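Long-range contact in protein (soluble lytic transglycosylase SLT70) (Escherichia coli, PDB 1QSA), which cleaves the glycosidic bonds between N-acetylmuramic acid and N-acetylglucosamine in peptidoglycan, forming a 1,6-anhydro bond in the muramic acid residue: residues S549-L563 / F575-V588. Sequence-based numbering, arbitrary orientation.
Sequences SAAYNAGPGRVRTWL and FVESIPFSETRGYV
N553 and Y587 both hold CG anti to the backbone N, which lays the asparagine side chain over the tyrosine ring. N553 CB sits 3.7 Å from the ring centroid, close to the normal. The N553 amide is then gripped at both ends. Its OD1 accepts a 2.7 Å bond from T584 OG1, in the carbonyl plane. Its ND2 donates to E583 OE2 at 3.1 Å, nearly straight, on the anti side of the carboxylate and well out of its plane. These two bonds fix the amide flip. T584 is a knob among A550, N553, A554 and W562. With CG of W562 beside its backbone N (chi1 -65°), the indole reaches toward the 579-581 turn. I579 CG2 and P580 CD cover one face; P580 CD lies 3.7 Å from the centroid of the five-membered ring. The indole edge, led by CZ2, points at the F581 face in a T-shaped pair with planes at 87°. F581 CZ lies over one face of the R558 guanidinium, near its rim, 3.5 Å from R558 NE, with the two planes strongly tilted. An alanine in place of W562 would probably leave I579, P580 and the F581 face without their partner and open a gap beside T584. Y587 OH touches Y552 CD1 and hydrogen-bonds E478, the predicted active-site residue. Helices 549-554 and 582-588 thus pack roughly antiparallel, and helix 556-566 packs through W562 on the 579-581 turn, beside the probable active site of the lysozyme-like Slt domain.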
loop_
_atom_site.group_PDB
_atom_site.type_symbol
_atom_site.label_atom_id
_atom_site.label_comp_id
_atom_site.label_asym_id
_atom_site.label_seq_id
_atom_site.Cartn_x
_atom_site.Cartn_y
_atom_site.Cartn_z
ATOM N N SER A 549 9.687 16.631 4.039
ATOM C CA SER A 549 9.224 15.325 3.591
ATOM C C SER A 549 8.095 14.861 4.506
ATOM O O SER A 549 7.077 14.384 4.041
ATOM C CB SER A 549 10.372 14.304 3.572
ATOM O OG SER A 549 11.389 14.713 2.656
ATOM N N ALA A 550 8.287 15.013 5.813
ATOM C CA ALA A 550 7.257 14.636 6.767
ATOM C C ALA A 550 5.987 15.467 6.563
ATOM O O ALA A 550 4.880 14.922 6.611
ATOM C CB ALA A 550 7.778 14.786 8.196
ATOM N N ALA A 551 6.150 16.760 6.298
ATOM C CA ALA A 551 5.012 17.660 6.077
ATOM C C ALA A 551 4.284 17.322 4.764
ATOM O O ALA A 551 3.057 17.378 4.701
ATOM C CB ALA A 551 5.470 19.131 6.080
ATOM N N TYR A 552 5.025 16.921 3.732
ATOM C CA TYR A 552 4.401 16.579 2.454
ATOM C C TYR A 552 3.515 15.343 2.622
ATOM O O TYR A 552 2.401 15.294 2.110
ATOM C CB TYR A 552 5.474 16.332 1.382
ATOM C CG TYR A 552 4.949 16.329 -0.046
ATOM C CD1 TYR A 552 4.448 15.155 -0.628
ATOM C CD2 TYR A 552 4.938 17.505 -0.802
ATOM C CE1 TYR A 552 3.940 15.155 -1.934
ATOM C CE2 TYR A 552 4.430 17.519 -2.110
ATOM C CZ TYR A 552 3.930 16.339 -2.665
ATOM O OH TYR A 552 3.397 16.360 -3.937
ATOM N N ASN A 553 3.972 14.387 3.420
ATOM C CA ASN A 553 3.222 13.145 3.648
ATOM C C ASN A 553 2.100 13.240 4.703
ATOM O O ASN A 553 0.986 12.756 4.473
ATOM C CB ASN A 553 4.202 12.018 4.023
ATOM C CG ASN A 553 3.509 10.679 4.261
ATOM O OD1 ASN A 553 3.393 10.231 5.388
ATOM N ND2 ASN A 553 3.046 10.044 3.190
ATOM N N ALA A 554 2.392 13.894 5.826
ATOM C CA ALA A 554 1.461 13.991 6.949
ATOM C C ALA A 554 0.831 15.349 7.226
ATOM O O ALA A 554 -0.060 15.451 8.076
ATOM C CB ALA A 554 2.148 13.473 8.226
ATOM N N GLY A 555 1.279 16.385 6.529
ATOM C CA GLY A 555 0.730 17.720 6.741
ATOM C C GLY A 555 1.583 18.536 7.703
ATOM O O GLY A 555 2.137 17.995 8.660
ATOM N N PRO A 556 1.721 19.854 7.482
ATOM C CA PRO A 556 2.527 20.711 8.362
ATOM C C PRO A 556 2.108 20.675 9.845
ATOM O O PRO A 556 2.964 20.732 10.716
ATOM C CB PRO A 556 2.336 22.106 7.757
ATOM C CG PRO A 556 2.093 21.822 6.301
ATOM C CD PRO A 556 1.197 20.611 6.327
ATOM N N GLY A 557 0.809 20.536 10.114
ATOM C CA GLY A 557 0.315 20.495 11.483
ATOM C C GLY A 557 0.919 19.381 12.317
ATOM O O GLY A 557 1.351 19.600 13.458
ATOM N N ARG A 558 0.969 18.187 11.732
ATOM C CA ARG A 558 1.544 17.012 12.393
ATOM C C ARG A 558 3.015 17.238 12.680
ATOM O O ARG A 558 3.482 16.904 13.764
ATOM C CB ARG A 558 1.376 15.753 11.534
ATOM C CG ARG A 558 0.035 15.085 11.694
ATOM C CD ARG A 558 -0.140 14.531 13.114
ATOM N NE ARG A 558 -1.536 14.177 13.353
ATOM C CZ ARG A 558 -2.038 13.814 14.530
ATOM N NH1 ARG A 558 -1.252 13.713 15.597
ATOM N NH2 ARG A 558 -3.332 13.528 14.629
ATOM N N VAL A 559 3.741 17.817 11.721
ATOM C CA VAL A 559 5.165 18.071 11.923
ATOM C C VAL A 559 5.357 19.069 13.072
ATOM O O VAL A 559 6.240 18.873 13.907
ATOM C CB VAL A 559 5.864 18.552 10.630
ATOM C CG1 VAL A 559 7.339 18.849 10.897
ATOM C CG2 VAL A 559 5.737 17.495 9.537
ATOM N N ARG A 560 4.513 20.103 13.151
ATOM C CA ARG A 560 4.610 21.067 14.258
ATOM C C ARG A 560 4.427 20.353 15.602
ATOM O O ARG A 560 5.177 20.592 16.551
ATOM C CB ARG A 560 3.555 22.162 14.105
ATOM C CG ARG A 560 3.857 23.145 12.989
ATOM C CD ARG A 560 2.917 24.348 13.043
ATOM N NE ARG A 560 1.547 24.043 12.624
ATOM C CZ ARG A 560 1.111 24.132 11.363
ATOM N NH1 ARG A 560 1.941 24.455 10.389
ATOM N NH2 ARG A 560 -0.145 23.849 11.070
ATOM N N THR A 561 3.427 19.481 15.675
ATOM C CA THR A 561 3.166 18.697 16.887
ATOM C C THR A 561 4.379 17.835 17.259
ATOM O O THR A 561 4.827 17.821 18.407
ATOM C CB THR A 561 1.923 17.801 16.696
ATOM O OG1 THR A 561 0.773 18.642 16.554
ATOM C CG2 THR A 561 1.716 16.866 17.881
ATOM N N TRP A 562 4.922 17.115 16.285
ATOM C CA TRP A 562 6.084 16.283 16.538
ATOM C C TRP A 562 7.287 17.082 17.041
ATOM O O TRP A 562 7.981 16.658 17.971
ATOM C CB TRP A 562 6.434 15.507 15.270
ATOM C CG TRP A 562 5.347 14.538 14.890
ATOM C CD1 TRP A 562 4.343 14.065 15.699
ATOM C CD2 TRP A 562 5.141 13.944 13.600
ATOM N NE1 TRP A 562 3.528 13.211 14.988
ATOM C CE2 TRP A 562 3.989 13.124 13.698
ATOM C CE3 TRP A 562 5.813 14.024 12.366
ATOM C CZ2 TRP A 562 3.491 12.393 12.610
ATOM C CZ3 TRP A 562 5.312 13.286 11.277
ATOM C CH2 TRP A 562 4.163 12.485 11.415
ATOM N N LEU A 563 7.494 18.268 16.470
ATOM C CA LEU A 563 8.606 19.112 16.897
ATOM C C LEU A 563 8.371 19.659 18.304
ATOM O O LEU A 563 9.313 19.825 19.076
ATOM C CB LEU A 563 8.851 20.236 15.886
ATOM C CG LEU A 563 9.669 19.788 14.668
ATOM C CD1 LEU A 563 9.616 20.847 13.558
ATOM C CD2 LEU A 563 11.111 19.519 15.117
ATOM N N PHE A 575 15.023 11.989 15.620
ATOM C CA PHE A 575 13.755 12.598 15.208
ATOM C C PHE A 575 13.075 11.735 14.115
ATOM O O PHE A 575 11.895 11.438 14.208
ATOM C CB PHE A 575 13.943 14.030 14.722
ATOM C CG PHE A 575 12.651 14.717 14.403
ATOM C CD1 PHE A 575 11.901 15.328 15.408
ATOM C CD2 PHE A 575 12.135 14.680 13.111
ATOM C CE1 PHE A 575 10.646 15.884 15.116
ATOM C CE2 PHE A 575 10.890 15.229 12.810
ATOM C CZ PHE A 575 10.149 15.829 13.823
ATOM N N VAL A 576 13.842 11.285 13.124
ATOM C CA VAL A 576 13.275 10.443 12.062
ATOM C C VAL A 576 12.737 9.126 12.634
ATOM O O VAL A 576 11.590 8.739 12.372
ATOM C CB VAL A 576 14.342 10.112 10.984
ATOM C CG1 VAL A 576 13.813 9.032 9.996
ATOM C CG2 VAL A 576 14.711 11.371 10.216
ATOM N N GLU A 577 13.543 8.465 13.462
ATOM C CA GLU A 577 13.153 7.175 14.017
ATOM C C GLU A 577 11.967 7.227 14.971
ATOM O O GLU A 577 11.209 6.258 15.076
ATOM C CB GLU A 577 14.347 6.495 14.704
ATOM C CG GLU A 577 14.077 5.025 15.011
ATOM C CD GLU A 577 13.714 4.240 13.763
ATOM O OE1 GLU A 577 14.459 4.311 12.778
ATOM O OE2 GLU A 577 12.674 3.562 13.744
ATOM N N SER A 578 11.805 8.356 15.661
ATOM C CA SER A 578 10.725 8.517 16.627
ATOM C C SER A 578 9.412 9.058 16.056
ATOM O O SER A 578 8.425 9.190 16.785
ATOM C CB SER A 578 11.183 9.360 17.832
ATOM O OG SER A 578 11.569 10.661 17.437
ATOM N N ILE A 579 9.385 9.377 14.766
ATOM C CA ILE A 579 8.134 9.833 14.136
ATOM C C ILE A 579 7.108 8.729 14.465
ATOM O O ILE A 579 7.315 7.561 14.157
ATOM C CB ILE A 579 8.314 9.990 12.620
ATOM C CG1 ILE A 579 9.113 11.278 12.344
ATOM C CG2 ILE A 579 6.945 10.029 11.926
ATOM C CD1 ILE A 579 9.542 11.471 10.874
ATOM N N PRO A 580 6.002 9.098 15.125
ATOM C CA PRO A 580 4.983 8.115 15.518
ATOM C C PRO A 580 4.135 7.419 14.467
ATOM O O PRO A 580 3.551 6.382 14.761
ATOM C CB PRO A 580 4.142 8.873 16.543
ATOM C CG PRO A 580 4.234 10.280 16.098
ATOM C CD PRO A 580 5.669 10.449 15.620
ATOM N N PHE A 581 4.032 7.996 13.272
ATOM C CA PHE A 581 3.269 7.383 12.189
ATOM C C PHE A 581 4.242 6.512 11.401
ATOM O O PHE A 581 5.173 7.038 10.788
ATOM C CB PHE A 581 2.713 8.439 11.231
ATOM C CG PHE A 581 1.606 9.276 11.796
ATOM C CD1 PHE A 581 1.158 9.105 13.107
ATOM C CD2 PHE A 581 1.011 10.255 10.999
ATOM C CE1 PHE A 581 0.130 9.912 13.617
ATOM C CE2 PHE A 581 -0.004 11.059 11.488
ATOM C CZ PHE A 581 -0.447 10.884 12.804
ATOM N N SER A 582 4.030 5.198 11.405
ATOM C CA SER A 582 4.926 4.293 10.685
ATOM C C SER A 582 5.053 4.626 9.201
ATOM O O SER A 582 6.144 4.524 8.644
ATOM C CB SER A 582 4.488 2.833 10.862
ATOM O OG SER A 582 3.147 2.651 10.458
ATOM N N GLU A 583 3.944 5.025 8.565
ATOM C CA GLU A 583 3.974 5.371 7.142
ATOM C C GLU A 583 4.889 6.567 6.875
ATOM O O GLU A 583 5.695 6.545 5.947
ATOM C CB GLU A 583 2.572 5.698 6.604
ATOM C CG GLU A 583 2.583 6.194 5.137
ATOM C CD GLU A 583 1.247 6.791 4.672
ATOM O OE1 GLU A 583 0.192 6.450 5.257
ATOM O OE2 GLU A 583 1.250 7.600 3.709
ATOM N N THR A 584 4.762 7.607 7.692
ATOM C CA THR A 584 5.569 8.819 7.516
ATOM C C THR A 584 7.042 8.564 7.840
ATOM O O THR A 584 7.939 9.120 7.203
ATOM C CB THR A 584 5.010 9.959 8.373
ATOM O OG1 THR A 584 3.602 10.087 8.106
ATOM C CG2 THR A 584 5.709 11.280 8.036
ATOM N N ARG A 585 7.294 7.766 8.873
ATOM C CA ARG A 585 8.670 7.429 9.239
ATOM C C ARG A 585 9.349 6.719 8.057
ATOM O O ARG A 585 10.470 7.064 7.662
ATOM C CB ARG A 585 8.659 6.531 10.477
ATOM C CG ARG A 585 10.025 6.249 11.045
ATOM C CD ARG A 585 9.911 5.524 12.386
ATOM N NE ARG A 585 9.261 4.218 12.313
ATOM C CZ ARG A 585 8.090 3.910 12.874
ATOM N NH1 ARG A 585 7.403 4.815 13.554
ATOM N NH2 ARG A 585 7.601 2.684 12.758
ATOM N N GLY A 586 8.653 5.746 7.471
ATOM C CA GLY A 586 9.205 5.029 6.332
ATOM C C GLY A 586 9.361 5.923 5.106
ATOM O O GLY A 586 10.328 5.792 4.342
ATOM N N TYR A 587 8.411 6.832 4.918
ATOM C CA TYR A 587 8.435 7.783 3.801
ATOM C C TYR A 587 9.696 8.660 3.881
ATOM O O TYR A 587 10.416 8.832 2.889
ATOM C CB TYR A 587 7.176 8.656 3.887
ATOM C CG TYR A 587 6.995 9.672 2.779
ATOM C CD1 TYR A 587 7.533 10.954 2.884
ATOM C CD2 TYR A 587 6.248 9.362 1.647
ATOM C CE1 TYR A 587 7.332 11.911 1.887
ATOM C CE2 TYR A 587 6.034 10.312 0.638
ATOM C CZ TYR A 587 6.579 11.583 0.769
ATOM O OH TYR A 587 6.351 12.542 -0.184
ATOM N N VAL A 588 9.962 9.213 5.064
ATOM C CA VAL A 588 11.113 10.092 5.264
ATOM C C VAL A 588 12.421 9.340 5.005
ATOM O O VAL A 588 13.298 9.848 4.307
ATOM C CB VAL A 588 11.087 10.732 6.667
ATOM C CG1 VAL A 588 12.349 11.536 6.912
ATOM C CG2 VAL A 588 9.865 11.647 6.769
#